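Long-range contacts in beta-lactamase (Klebsiella pneumoniae, PDB 6KBY), which probably hydrolyses beta-lactam antibiotics to substituted beta-amino acids, and here carries adenosine monophosphate covalently bound in its ligand pocket: residues Met35-Thr40 with Ile342-Asn347; Gly88-Asp93 with Met166-Ser171; Trp279-Tyr284 with Glu315-Asn320. All coordinates share one frame; numbering follows the deposited sequence.

How the contacts relate
Contacts 1 and 3 belong to the same antiparallel sheet, with their centres about 19 Å apart and nearest atoms about 6 Å apart. Strand 328-335 lies between them, flanked by 340-346 of contact 1 and 317-325 of contact 3. Contact 2 sits in the helical part of the fold, its centre about 32 Å from that of contact 1 and about 25 Å from that of contact 3. Along the chain, contact 1 joins strands from near the two termini and encloses the others: contact 2 closes first, then contact 3 opens. Most of the other sheet strands and the helical region of contact 2 thus lie in the chain between the two strands of contact 1. Contact 3 lies nearest the AMP pocket.

Contact 1 of 3, residues Met35-Thr40 with Ile342-Asn347; sequences MSVAVT and IVMLAN
Strands 34-41 and 340-346, from near the two ends of the chain, pair antiparallel in the central sheet of the class C beta-lactamase fold, with Ser36 opposite Leu345 and Ala38 opposite Val343. Both of these are hydrogen-bonded pairs. Ser36 O receives Leu345 N at 2.9 Å nearly along the C=O axis, while Ala38 O receives Val343 N at 2.8 Å. CA-H...O contacts add to these, among them Val37 CA to Val343 O at 3.2 Å.

Met35, Val37, Val39, Ile342, Met344 and Ala346 share one face, beneath helices 11-30 and 352-364. Here Met35 CG lies 3.7 Å from Ala346 CB, and the chain then bends at chi3 (68°), leaving CE 4.2 Å from the same methyl. Ile342 CG1, anti to its backbone N (chi1 -175°), leans toward the neighbouring strand and lies 4.1 Å from Val39 CG2; beyond it, CD1 comes to 3.9 Å from Val37 CG1. On the other face the CB atoms of Ala38 and Val343 meet beside helix 234-244, where Ser36 OG bonds to Asn49 OD1 and Ser234 OG.

Every touching residue is buried, and the polar backbone atoms between the strands satisfy one another. The six side chains facing the terminal helices are all apolar, whereas the other face accommodates a buried hydroxyl that has polar partners of its own.

Contact 2 of 3, residues Gly88-Asp93 with Met166-Ser171; sequences GKLSLD and MIAAKS
Ser171 OG, which packs against Lys89 CB, donates its proton to Ala168 O one turn back in the helix, at 2.8 Å. OG stands between its own backbone N and carbonyl carbon (chi1 80°), a torsion that folds the hydroxyl back along helix 158-171. Its donor approach is tilted from the plane of the Ala168 carbonyl.

With the hydroxyl turned inward, Ser171 meets the loop largely through carbon. Its CB rests 3.5 Å from Lys89 O, and its OG is 3.7 Å from Lys89 CB. From the lysine side, CB also lies 3.6 Å from Ser171 O. The aliphatic chain runs on past that carbonyl through CG and CD, and a bend at chi2 (-60°) takes its end away from the helix. These are van der Waals contacts, and the lysine lies at the exposed margin.

Leu90 forms the buried half. It points toward the helix, and its CD1 branch does the touching. CD1 lies 4.0 Å from Ala168 CA and 4.3 Å from Ala168 CB, with Ile167 CG2 next to it at 4.4 Å. Ala84 and Gln85 of helix 72-86 also touch Leu90, while Ala81 meets Ala168, so three elements converge here.

Just before Lys89, Gly88 closes helix 72-86 with a Schellman motif, its positive phi (81°) taking the chain out of the helix; Lys89, the next residue, meets Ser171. Loop 88-93 thus leaves the helix that follows Ser71 and packs at once on helix 158-171, within the helical region characteristic of serine beta-lactamases.

Contact 3 of 3, residues Trp279-Tyr284 with Glu315-Asn320; sequences WEQLPY and ENVWIN
Strands 280-283 and 317-320 run antiparallel at 160°, with Glu280 opposite Asn320 and Leu282 opposite Trp318 as hydrogen-bonded pairs. Trp318 N reaches Leu282 O at 2.8 Å, and past the last bridge Tyr284 N bonds to Asn316 O at 3.1 Å from above the carbonyl plane, where Asn316 centres an inverse gamma turn.

Glu280 O is held twice by Asn320: by its N at 2.8 Å and, weakly, by ND2 at 3.2 Å. The torsion that sets Asn320 CG between the backbone N and carbonyl carbon (chi1 73°) swings the amide toward the neighbouring strand. Water 1 accepts from the same ND2 and donates to Glu280 OE1 at 2.8 Å, while Tyr331 and Asn295 hold Asn320 OD1. On the opposite face Ile319 CG2 packs 3.8 Å from Trp279 CE3, the two side chains crossing at about a right angle. The edge of the Trp279 indole, at CE3, also faces Asn320 O, and the ring is edge-to-face with His264 and Phe334. Farther along, Tyr284 CD2 and Trp318 CE3 meet edge to edge at 4.5 Å.

Glu280 lies about 4 Å from Tyr156 of the AMP site, measured between side chains. Its buried carboxylate forms a salt bridge with Arg154 as well as the water bond, partners that would offset its charge. Asn320 links that polar cluster to the strand leading on to Ser324.

Contact 1 of 3, residues Met35-Thr40 with Ile342-Asn347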
ATOM      1  N   MET A  35      -7.520  16.007  -5.521  1.00  7.23           N
ATOM      2  CA  MET A  35      -6.474  15.026  -5.767  1.00  6.95           C
ATOM      3  C   MET A  35      -5.110  15.662  -5.591  1.00  7.05           C
ATOM      4  O   MET A  35      -4.938  16.874  -5.739  1.00  7.51           O
ATOM      5  CB  MET A  35      -6.531  14.431  -7.178  1.00  7.52           C
ATOM      6  CG  MET A  35      -7.730  13.546  -7.415  1.00  7.10           C
ATOM      7  SD  MET A  35      -7.696  12.583  -8.937  1.00  8.00           S
ATOM      8  CE  MET A  35      -6.370  11.419  -8.618  1.00  8.76           C
ATOM      9  N   SER A  36      -4.128  14.816  -5.304  1.00  6.73           N
ATOM     10  CA  SER A  36      -2.736  15.182  -5.481  1.00  7.18           C
ATOM     11  C   SER A  36      -2.053  14.050  -6.227  1.00  6.71           C
ATOM     12  O   SER A  36      -2.271  12.869  -5.916  1.00  7.37           O
ATOM     13  CB  SER A  36      -2.035  15.465  -4.153  1.00  8.11           C
ATOM     14  OG  SER A  36      -0.701  15.873  -4.383  1.00  8.14           O
ATOM     15  N   VAL A  37      -1.251  14.416  -7.218  1.00  6.88           N
ATOM     16  CA  VAL A  37      -0.484  13.461  -7.999  1.00  8.25           C
ATOM     17  C   VAL A  37       0.978  13.844  -7.883  1.00  6.86           C
ATOM     18  O   VAL A  37       1.343  14.995  -8.153  1.00  8.29           O
ATOM     19  CB  VAL A  37      -0.933  13.460  -9.470  1.00  8.13           C
ATOM     20  CG1 VAL A  37      -0.082  12.494 -10.286  1.00  9.48           C
ATOM     21  CG2 VAL A  37      -2.408  13.117  -9.568  1.00  9.26           C
ATOM     22  N   ALA A  38       1.812  12.888  -7.489  1.00  6.80           N
ATOM     23  CA  ALA A  38       3.242  13.097  -7.352  1.00  7.29           C
ATOM     24  C   ALA A  38       3.947  12.155  -8.313  1.00  6.90           C
ATOM     25  O   ALA A  38       3.626  10.958  -8.357  1.00  7.51           O
ATOM     26  CB  ALA A  38       3.684  12.810  -5.917  1.00  8.73           C
ATOM     27  N   VAL A  39       4.900  12.694  -9.073  1.00  7.37           N
ATOM     28  CA  VAL A  39       5.661  11.938 -10.060  1.00  7.89           C
ATOM     29  C   VAL A  39       7.145  12.146  -9.790  1.00  7.40           C
ATOM     30  O   VAL A  39       7.582  13.270  -9.519  1.00  8.01           O
ATOM     31  CB  VAL A  39       5.320  12.408 -11.494  1.00  8.81           C
ATOM     32  CG1 VAL A  39       6.203  11.731 -12.528  1.00  9.79           C
ATOM     33  CG2 VAL A  39       3.850  12.165 -11.802  1.00 10.82           C
ATOM     34  N   THR A  40       7.922  11.071  -9.874  1.00  7.30           N
ATOM     35  CA  THR A  40       9.375  11.171  -9.897  1.00  8.00           C
ATOM     36  C   THR A  40       9.915  10.553 -11.180  1.00  7.78           C
ATOM     37  O   THR A  40       9.457   9.490 -11.613  1.00  8.00           O
ATOM     38  CB  THR A  40      10.032  10.537  -8.652  1.00  9.73           C
ATOM     39  OG1 THR A  40      11.436  10.821  -8.660  1.00 10.15           O
ATOM     40  CG2 THR A  40       9.830   9.020  -8.601  1.00 10.53           C
ATOM     41  N   ILE A 342       4.879   7.023  -9.451  1.00  6.41           N
ATOM     42  CA  ILE A 342       3.725   7.897  -9.350  1.00  6.67           C
ATOM     43  C   ILE A 342       2.920   7.541  -8.109  1.00  5.90           C
ATOM     44  O   ILE A 342       2.776   6.363  -7.751  1.00  6.86           O
ATOM     45  CB  ILE A 342       2.859   7.853 -10.627  1.00  7.87           C
ATOM     46  CG1 ILE A 342       1.722   8.871 -10.550  1.00  7.24           C
ATOM     47  CG2 ILE A 342       2.328   6.453 -10.896  1.00  9.09           C
ATOM     48  CD1 ILE A 342       0.986   9.033 -11.859  1.00  9.11           C
ATOM     49  N   VAL A 343       2.406   8.580  -7.456  1.00  6.19           N
ATOM     50  CA  VAL A 343       1.441   8.481  -6.371  1.00  6.89           C
ATOM     51  C   VAL A 343       0.211   9.270  -6.805  1.00  6.23           C
ATOM     52  O   VAL A 343       0.333  10.439  -7.188  1.00  6.87           O
ATOM     53  CB  VAL A 343       2.011   9.097  -5.079  1.00  7.25           C
ATOM     54  CG1 VAL A 343       1.015   8.973  -3.938  1.00  8.65           C
ATOM     55  CG2 VAL A 343       3.352   8.475  -4.719  1.00  8.12           C
ATOM     56  N   MET A 344      -0.968   8.651  -6.743  1.00  6.23           N
ATOM     57  CA  MET A 344      -2.217   9.337  -7.057  1.00  6.86           C
ATOM     58  C   MET A 344      -3.135   9.216  -5.855  1.00  6.52           C
ATOM     59  O   MET A 344      -3.544   8.104  -5.507  1.00  6.77           O
ATOM     60  CB  MET A 344      -2.888   8.708  -8.276  1.00  6.88           C
ATOM     61  CG  MET A 344      -2.106   8.856  -9.564  1.00  8.15           C
ATOM     62  SD  MET A 344      -2.647   7.720 -10.858  1.00  9.21           S
ATOM     63  CE  MET A 344      -4.387   8.133 -11.004  1.00 10.30           C
ATOM     64  N   LEU A 345      -3.470  10.349  -5.238  1.00  6.32           N
ATOM     65  CA  LEU A 345      -4.343  10.379  -4.074  1.00  6.55           C
ATOM     66  C   LEU A 345      -5.607  11.158  -4.399  1.00  6.49           C
ATOM     67  O   LEU A 345      -5.545  12.231  -5.008  1.00  7.31           O
ATOM     68  CB  LEU A 345      -3.649  11.042  -2.886  1.00  6.74           C
ATOM     69  CG  LEU A 345      -2.274  10.479  -2.529  1.00  7.08           C
ATOM     70  CD1 LEU A 345      -1.727  11.171  -1.298  1.00  8.49           C
ATOM     71  CD2 LEU A 345      -2.335   8.974  -2.325  1.00  7.66           C
ATOM     72  N   ALA A 346      -6.750  10.627  -3.973  1.00  6.89           N
ATOM     73  CA  ALA A 346      -8.044  11.257  -4.190  1.00  7.19           C
ATOM     74  C   ALA A 346      -8.896  11.098  -2.941  1.00  6.46           C
ATOM     75  O   ALA A 346      -8.812  10.082  -2.241  1.00  7.26           O
ATOM     76  CB  ALA A 346      -8.798  10.605  -5.352  1.00  7.94           C
ATOM     77  N   ASN A 347      -9.750  12.093  -2.688  1.00  7.32           N
ATOM     78  CA  ASN A 347     -10.735  12.016  -1.609  1.00  8.20           C
ATOM     79  C   ASN A 347     -12.121  11.600  -2.103  1.00  8.00           C
ATOM     80  O   ASN A 347     -13.163  12.060  -1.608  1.00  9.15           O
ATOM     81  CB  ASN A 347     -10.765  13.281  -0.754  1.00  8.79           C
ATOM     82  CG  ASN A 347     -11.188  14.509  -1.522  1.00  8.28           C
ATOM     83  OD1 ASN A 347     -11.317  14.472  -2.747  1.00  8.58           O
ATOM     84  ND2 ASN A 347     -11.381  15.619  -0.806  1.00  8.78           N
TER

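Contact 2 of 3, residues Gly88-Asp93 with Met166-Ser171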
ATOM      1  N   GLY A  88      17.084  -9.685  12.280  1.00 12.32           N
ATOM      2  CA  GLY A  88      17.269 -10.937  12.984  1.00 12.25           C
ATOM      3  C   GLY A  88      16.195 -11.280  13.990  1.00 11.95           C
ATOM      4  O   GLY A  88      16.405 -12.188  14.804  1.00 14.35           O
ATOM      5  N   LYS A  89      15.045 -10.605  13.950  1.00 11.44           N
ATOM      6  CA  LYS A  89      13.995 -10.801  14.941  1.00 11.63           C
ATOM      7  C   LYS A  89      12.858 -11.681  14.448  1.00 11.02           C
ATOM      8  O   LYS A  89      12.020 -12.092  15.256  1.00 12.83           O
ATOM      9  CB  LYS A  89      13.420  -9.447  15.380  1.00 13.04           C
ATOM     10  CG  LYS A  89      14.466  -8.470  15.881  1.00 17.95           C
ATOM     11  CD  LYS A  89      15.212  -9.029  17.078  1.00 21.76           C
ATOM     12  CE  LYS A  89      16.340  -8.103  17.495  1.00 26.54           C
ATOM     13  NZ  LYS A  89      16.040  -6.693  17.123  1.00 29.64           N
ATOM     14  N   LEU A  90      12.823 -11.992  13.155  1.00 11.00           N
ATOM     15  CA  LEU A  90      11.684 -12.646  12.538  1.00 13.76           C
ATOM     16  C   LEU A  90      12.206 -13.507  11.402  1.00 11.55           C
ATOM     17  O   LEU A  90      13.065 -13.061  10.642  1.00 12.76           O
ATOM     18  CB  LEU A  90      10.748 -11.554  11.993  1.00 15.36           C
ATOM     19  CG  LEU A  90       9.441 -11.860  11.277  1.00 14.77           C
ATOM     20  CD1 LEU A  90       8.576 -10.624  11.320  1.00 16.05           C
ATOM     21  CD2 LEU A  90       9.697 -12.241   9.849  1.00 19.97           C
ATOM     22  N   SER A  91      11.704 -14.735  11.297  1.00 10.21           N
ATOM     23  CA  SER A  91      11.883 -15.555  10.106  1.00 10.67           C
ATOM     24  C   SER A  91      10.533 -15.748   9.433  1.00  9.92           C
ATOM     25  O   SER A  91       9.580 -16.226  10.061  1.00 11.05           O
ATOM     26  CB  SER A  91      12.465 -16.924  10.431  1.00 12.85           C
ATOM     27  OG  SER A  91      12.376 -17.736   9.269  1.00 14.47           O
ATOM     28  N   LEU A  92      10.459 -15.398   8.151  1.00  9.55           N
ATOM     29  CA  LEU A  92       9.196 -15.479   7.428  1.00  8.76           C
ATOM     30  C   LEU A  92       8.704 -16.908   7.265  1.00  7.89           C
ATOM     31  O   LEU A  92       7.495 -17.122   7.117  1.00  8.63           O
ATOM     32  CB  LEU A  92       9.337 -14.805   6.066  1.00  9.05           C
ATOM     33  CG  LEU A  92       9.637 -13.305   6.104  1.00  9.95           C
ATOM     34  CD1 LEU A  92       9.988 -12.806   4.717  1.00 12.66           C
ATOM     35  CD2 LEU A  92       8.432 -12.553   6.632  1.00 13.44           C
ATOM     36  N   ASP A  93       9.602 -17.889   7.299  1.00  8.65           N
ATOM     37  CA  ASP A  93       9.190 -19.270   7.105  1.00  9.74           C
ATOM     38  C   ASP A  93       8.604 -19.908   8.357  1.00  8.48           C
ATOM     39  O   ASP A  93       7.972 -20.963   8.252  1.00 10.59           O
ATOM     40  CB  ASP A  93      10.365 -20.077   6.550  1.00 12.55           C
ATOM     41  CG  ASP A  93      10.608 -19.801   5.079  1.00 12.03           C
ATOM     42  OD1 ASP A  93       9.632 -19.876   4.310  1.00 12.74           O
ATOM     43  OD2 ASP A  93      11.761 -19.479   4.700  1.00 16.85           O
ATOM     44  N   MET A 166       1.230  -7.226  13.364  1.00  8.82           N
ATOM     45  CA  MET A 166       1.228  -7.526  14.791  1.00  9.51           C
ATOM     46  C   MET A 166       2.456  -8.343  15.178  1.00  8.75           C
ATOM     47  O   MET A 166       3.124  -8.051  16.179  1.00  9.37           O
ATOM     48  CB  MET A 166      -0.056  -8.282  15.127  1.00 10.98           C
ATOM     49  CG  MET A 166      -0.267  -8.612  16.593  1.00 13.40           C
ATOM     50  SD  MET A 166      -1.672  -9.726  16.801  1.00 15.19           S
ATOM     51  CE  MET A 166      -0.884 -11.298  16.487  1.00 15.85           C
ATOM     52  N   ILE A 167       2.761  -9.376  14.392  1.00  8.14           N
ATOM     53  CA  ILE A 167       3.916 -10.223  14.664  1.00  8.82           C
ATOM     54  C   ILE A 167       5.205  -9.429  14.518  1.00  8.09           C
ATOM     55  O   ILE A 167       6.122  -9.543  15.339  1.00  8.98           O
ATOM     56  CB  ILE A 167       3.886 -11.447  13.732  1.00  8.70           C
ATOM     57  CG1 ILE A 167       2.773 -12.404  14.154  1.00  9.37           C
ATOM     58  CG2 ILE A 167       5.228 -12.160  13.718  1.00  9.18           C
ATOM     59  CD1 ILE A 167       2.455 -13.459  13.107  1.00  9.93           C
ATOM     60  N   ALA A 168       5.296  -8.614  13.467  1.00  7.93           N
ATOM     61  CA  ALA A 168       6.495  -7.812  13.256  1.00  8.68           C
ATOM     62  C   ALA A 168       6.742  -6.883  14.436  1.00  8.28           C
ATOM     63  O   ALA A 168       7.863  -6.801  14.950  1.00  8.91           O
ATOM     64  CB  ALA A 168       6.353  -7.011  11.967  1.00  8.64           C
ATOM     65  N   ALA A 169       5.705  -6.172  14.878  1.00  8.77           N
ATOM     66  CA  ALA A 169       5.881  -5.234  15.983  1.00  8.98           C
ATOM     67  C   ALA A 169       6.284  -5.960  17.259  1.00  9.76           C
ATOM     68  O   ALA A 169       7.212  -5.539  17.960  1.00 10.60           O
ATOM     69  CB  ALA A 169       4.602  -4.430  16.202  1.00 10.46           C
ATOM     70  N   LYS A 170       5.607  -7.068  17.568  1.00  9.41           N
ATOM     71  CA  LYS A 170       5.942  -7.815  18.775  1.00 11.02           C
ATOM     72  C   LYS A 170       7.392  -8.276  18.747  1.00 11.98           C
ATOM     73  O   LYS A 170       8.086  -8.230  19.772  1.00 12.02           O
ATOM     74  CB  LYS A 170       4.996  -9.005  18.933  1.00 11.91           C
ATOM     75  CG  LYS A 170       5.239  -9.847  20.178  1.00 13.87           C
ATOM     76  CD  LYS A 170       4.816  -9.102  21.433  1.00 21.26           C
ATOM     77  CE  LYS A 170       4.977  -9.964  22.673  1.00 24.46           C
ATOM     78  NZ  LYS A 170       4.488  -9.254  23.886  1.00 29.80           N
ATOM     79  N   SER A 171       7.877  -8.713  17.581  1.00 10.19           N
ATOM     80  CA  SER A 171       9.262  -9.159  17.487  1.00 10.96           C
ATOM     81  C   SER A 171      10.247  -8.027  17.748  1.00 11.40           C
ATOM     82  O   SER A 171      11.404  -8.292  18.105  1.00 12.12           O
ATOM     83  CB  SER A 171       9.535  -9.799  16.123  1.00 10.32           C
ATOM     84  OG  SER A 171       9.748  -8.828  15.113  1.00 10.88           O
TER

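Contact 3 of 3, residues Trp279-Tyr284 with Glu315-Asn320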
ATOM      1  N   TRP A 279       3.551  -5.792  -1.531  1.00  6.37           N
ATOM      2  CA  TRP A 279       3.655  -5.250  -2.883  1.00  5.99           C
ATOM      3  C   TRP A 279       3.300  -6.324  -3.904  1.00  6.03           C
ATOM      4  O   TRP A 279       3.474  -7.522  -3.661  1.00  6.29           O
ATOM      5  CB  TRP A 279       5.071  -4.743  -3.171  1.00  7.17           C
ATOM      6  CG  TRP A 279       5.466  -3.536  -2.408  1.00  6.05           C
ATOM      7  CD1 TRP A 279       6.351  -3.479  -1.376  1.00  7.59           C
ATOM      8  CD2 TRP A 279       5.013  -2.195  -2.628  1.00  6.48           C
ATOM      9  NE1 TRP A 279       6.475  -2.187  -0.933  1.00  7.62           N
ATOM     10  CE2 TRP A 279       5.665  -1.379  -1.687  1.00  6.45           C
ATOM     11  CE3 TRP A 279       4.117  -1.605  -3.529  1.00  6.25           C
ATOM     12  CZ2 TRP A 279       5.451  -0.002  -1.622  1.00  7.74           C
ATOM     13  CZ3 TRP A 279       3.908  -0.235  -3.464  1.00  7.47           C
ATOM     14  CH2 TRP A 279       4.565   0.548  -2.513  1.00  7.47           C
ATOM     15  N   GLU A 280       2.806  -5.879  -5.058  1.00  6.32           N
ATOM     16  CA  GLU A 280       2.470  -6.741  -6.178  1.00  6.21           C
ATOM     17  C   GLU A 280       3.209  -6.218  -7.397  1.00  6.32           C
ATOM     18  O   GLU A 280       3.357  -5.003  -7.558  1.00  7.04           O
ATOM     19  CB  GLU A 280       0.959  -6.701  -6.430  1.00  6.61           C
ATOM     20  CG  GLU A 280       0.151  -7.111  -5.206  1.00  7.23           C
ATOM     21  CD  GLU A 280      -1.301  -6.664  -5.259  1.00  7.31           C
ATOM     22  OE1 GLU A 280      -1.741  -6.149  -6.313  1.00  8.83           O
ATOM     23  OE2 GLU A 280      -2.002  -6.818  -4.233  1.00  7.67           O
ATOM     24  N   GLN A 281       3.667  -7.114  -8.267  1.00  6.58           N
ATOM     25  CA  GLN A 281       4.438  -6.656  -9.413  1.00  6.65           C
ATOM     26  C   GLN A 281       4.108  -7.473 -10.650  1.00  6.53           C
ATOM     27  O   GLN A 281       3.578  -8.587 -10.577  1.00  7.12           O
ATOM     28  CB  GLN A 281       5.945  -6.682  -9.145  1.00  7.17           C
ATOM     29  CG  GLN A 281       6.521  -8.075  -9.099  1.00  7.01           C
ATOM     30  CD  GLN A 281       7.970  -8.093  -8.644  1.00  6.65           C
ATOM     31  OE1 GLN A 281       8.371  -7.310  -7.785  1.00  7.31           O
ATOM     32  NE2 GLN A 281       8.760  -8.998  -9.215  1.00  7.80           N
ATOM     33  N   LEU A 282       4.455  -6.893 -11.794  1.00  7.86           N
ATOM     34  CA  LEU A 282       4.351  -7.545 -13.085  1.00  8.71           C
ATOM     35  C   LEU A 282       5.614  -7.241 -13.875  1.00  8.76           C
ATOM     36  O   LEU A 282       6.221  -6.181 -13.685  1.00  7.58           O
ATOM     37  CB  LEU A 282       3.149  -7.021 -13.881  1.00 10.67           C
ATOM     38  CG  LEU A 282       1.764  -7.332 -13.314  1.00 12.60           C
ATOM     39  CD1 LEU A 282       1.336  -6.276 -12.297  1.00 13.73           C
ATOM     40  CD2 LEU A 282       0.749  -7.429 -14.435  1.00 13.75           C
ATOM     41  N   PRO A 283       6.028  -8.139 -14.767  1.00 10.10           N
ATOM     42  CA  PRO A 283       7.191  -7.839 -15.613  1.00 10.36           C
ATOM     43  C   PRO A 283       6.986  -6.568 -16.433  1.00 10.08           C
ATOM     44  O   PRO A 283       5.883  -6.271 -16.891  1.00 10.96           O
ATOM     45  CB  PRO A 283       7.302  -9.075 -16.512  1.00 12.85           C
ATOM     46  CG  PRO A 283       6.708 -10.172 -15.697  1.00 13.76           C
ATOM     47  CD  PRO A 283       5.586  -9.538 -14.914  1.00 12.97           C
ATOM     48  N   TYR A 284       8.070  -5.819 -16.618  1.00  9.33           N
ATOM     49  CA  TYR A 284       8.062  -4.574 -17.371  1.00  9.17           C
ATOM     50  C   TYR A 284       8.942  -4.765 -18.611  1.00  9.14           C
ATOM     51  O   TYR A 284       9.998  -5.379 -18.505  1.00  9.40           O
ATOM     52  CB  TYR A 284       8.620  -3.457 -16.494  1.00  9.60           C
ATOM     53  CG  TYR A 284       8.813  -2.158 -17.226  1.00 10.27           C
ATOM     54  CD1 TYR A 284       9.992  -1.899 -17.911  1.00 11.31           C
ATOM     55  CD2 TYR A 284       7.822  -1.190 -17.239  1.00 11.13           C
ATOM     56  CE1 TYR A 284      10.175  -0.721 -18.591  1.00 12.36           C
ATOM     57  CE2 TYR A 284       7.999   0.001 -17.920  1.00 11.72           C
ATOM     58  CZ  TYR A 284       9.179   0.225 -18.590  1.00 11.08           C
ATOM     59  OH  TYR A 284       9.380   1.399 -19.278  1.00 14.06           O
ATOM     60  N   GLU A 315      14.708  -4.917 -10.908  1.00  7.11           N
ATOM     61  CA  GLU A 315      14.580  -3.599 -11.516  1.00  7.37           C
ATOM     62  C   GLU A 315      13.540  -3.578 -12.631  1.00  6.59           C
ATOM     63  O   GLU A 315      12.755  -2.626 -12.731  1.00  7.00           O
ATOM     64  CB  GLU A 315      15.928  -3.140 -12.076  1.00  7.96           C
ATOM     65  CG  GLU A 315      17.055  -3.152 -11.064  1.00 10.30           C
ATOM     66  CD  GLU A 315      16.778  -2.294  -9.847  1.00 12.20           C
ATOM     67  OE1 GLU A 315      16.594  -1.075 -10.015  1.00 13.33           O
ATOM     68  OE2 GLU A 315      16.736  -2.843  -8.719  1.00 15.86           O
ATOM     69  N   ASN A 316      13.520  -4.614 -13.464  1.00  6.99           N
ATOM     70  CA  ASN A 316      12.735  -4.626 -14.698  1.00  6.78           C
ATOM     71  C   ASN A 316      11.295  -5.067 -14.466  1.00  6.85           C
ATOM     72  O   ASN A 316      10.784  -5.963 -15.135  1.00  8.19           O
ATOM     73  CB  ASN A 316      13.424  -5.506 -15.735  1.00  7.04           C
ATOM     74  CG  ASN A 316      14.761  -4.933 -16.186  1.00  7.26           C
ATOM     75  OD1 ASN A 316      14.922  -3.716 -16.275  1.00  7.38           O
ATOM     76  ND2 ASN A 316      15.726  -5.807 -16.467  1.00  7.56           N
ATOM     77  N   VAL A 317      10.616  -4.413 -13.526  1.00  6.52           N
ATOM     78  CA  VAL A 317       9.255  -4.764 -13.147  1.00  6.55           C
ATOM     79  C   VAL A 317       8.474  -3.499 -12.825  1.00  6.45           C
ATOM     80  O   VAL A 317       9.039  -2.452 -12.500  1.00  7.32           O
ATOM     81  CB  VAL A 317       9.198  -5.731 -11.939  1.00  7.55           C
ATOM     82  CG1 VAL A 317       9.791  -7.088 -12.291  1.00  8.87           C
ATOM     83  CG2 VAL A 317       9.908  -5.133 -10.744  1.00  8.88           C
ATOM     84  N   TRP A 318       7.146  -3.626 -12.906  1.00  6.54           N
ATOM     85  CA  TRP A 318       6.191  -2.608 -12.489  1.00  6.37           C
ATOM     86  C   TRP A 318       5.665  -3.048 -11.128  1.00  6.53           C
ATOM     87  O   TRP A 318       4.987  -4.077 -11.023  1.00  6.92           O
ATOM     88  CB  TRP A 318       5.061  -2.556 -13.517  1.00  7.82           C
ATOM     89  CG  TRP A 318       3.932  -1.618 -13.223  1.00  7.36           C
ATOM     90  CD1 TRP A 318       2.951  -1.767 -12.281  1.00  7.73           C
ATOM     91  CD2 TRP A 318       3.639  -0.402 -13.917  1.00  7.78           C
ATOM     92  NE1 TRP A 318       2.080  -0.700 -12.334  1.00  8.77           N
ATOM     93  CE2 TRP A 318       2.479   0.147 -13.335  1.00  8.73           C
ATOM     94  CE3 TRP A 318       4.249   0.278 -14.974  1.00  9.00           C
ATOM     95  CZ2 TRP A 318       1.920   1.349 -13.775  1.00 10.77           C
ATOM     96  CZ3 TRP A 318       3.690   1.470 -15.410  1.00 11.07           C
ATOM     97  CH2 TRP A 318       2.540   1.992 -14.809  1.00 12.44           C
ATOM     98  N   ILE A 319       6.021  -2.308 -10.085  1.00  6.14           N
ATOM     99  CA  ILE A 319       5.611  -2.610  -8.717  1.00  6.32           C
ATOM    100  C   ILE A 319       4.488  -1.655  -8.350  1.00  5.78           C
ATOM    101  O   ILE A 319       4.558  -0.456  -8.651  1.00  6.75           O
ATOM    102  CB  ILE A 319       6.803  -2.461  -7.750  1.00  6.92           C
ATOM    103  CG1 ILE A 319       7.990  -3.304  -8.226  1.00  7.71           C
ATOM    104  CG2 ILE A 319       6.380  -2.838  -6.329  1.00  8.32           C
ATOM    105  CD1 ILE A 319       9.218  -3.197  -7.340  1.00  8.71           C
ATOM    106  N   ASN A 320       3.434  -2.173  -7.717  1.00  6.05           N
ATOM    107  CA  ASN A 320       2.278  -1.318  -7.490  1.00  5.96           C
ATOM    108  C   ASN A 320       1.445  -1.781  -6.306  1.00  6.11           C
ATOM    109  O   ASN A 320       1.569  -2.915  -5.830  1.00  6.24           O
ATOM    110  CB  ASN A 320       1.440  -1.098  -8.765  1.00  6.83           C
ATOM    111  CG  ASN A 320       0.595  -2.310  -9.222  1.00  6.77           C
ATOM    112  OD1 ASN A 320      -0.224  -2.132 -10.128  1.00  7.69           O
ATOM    113  ND2 ASN A 320       0.780  -3.500  -8.646  1.00  8.22           N
TER
HETATM  114  O   HOH W   1      -1.125  -5.726  -8.979  1.00  8.90           O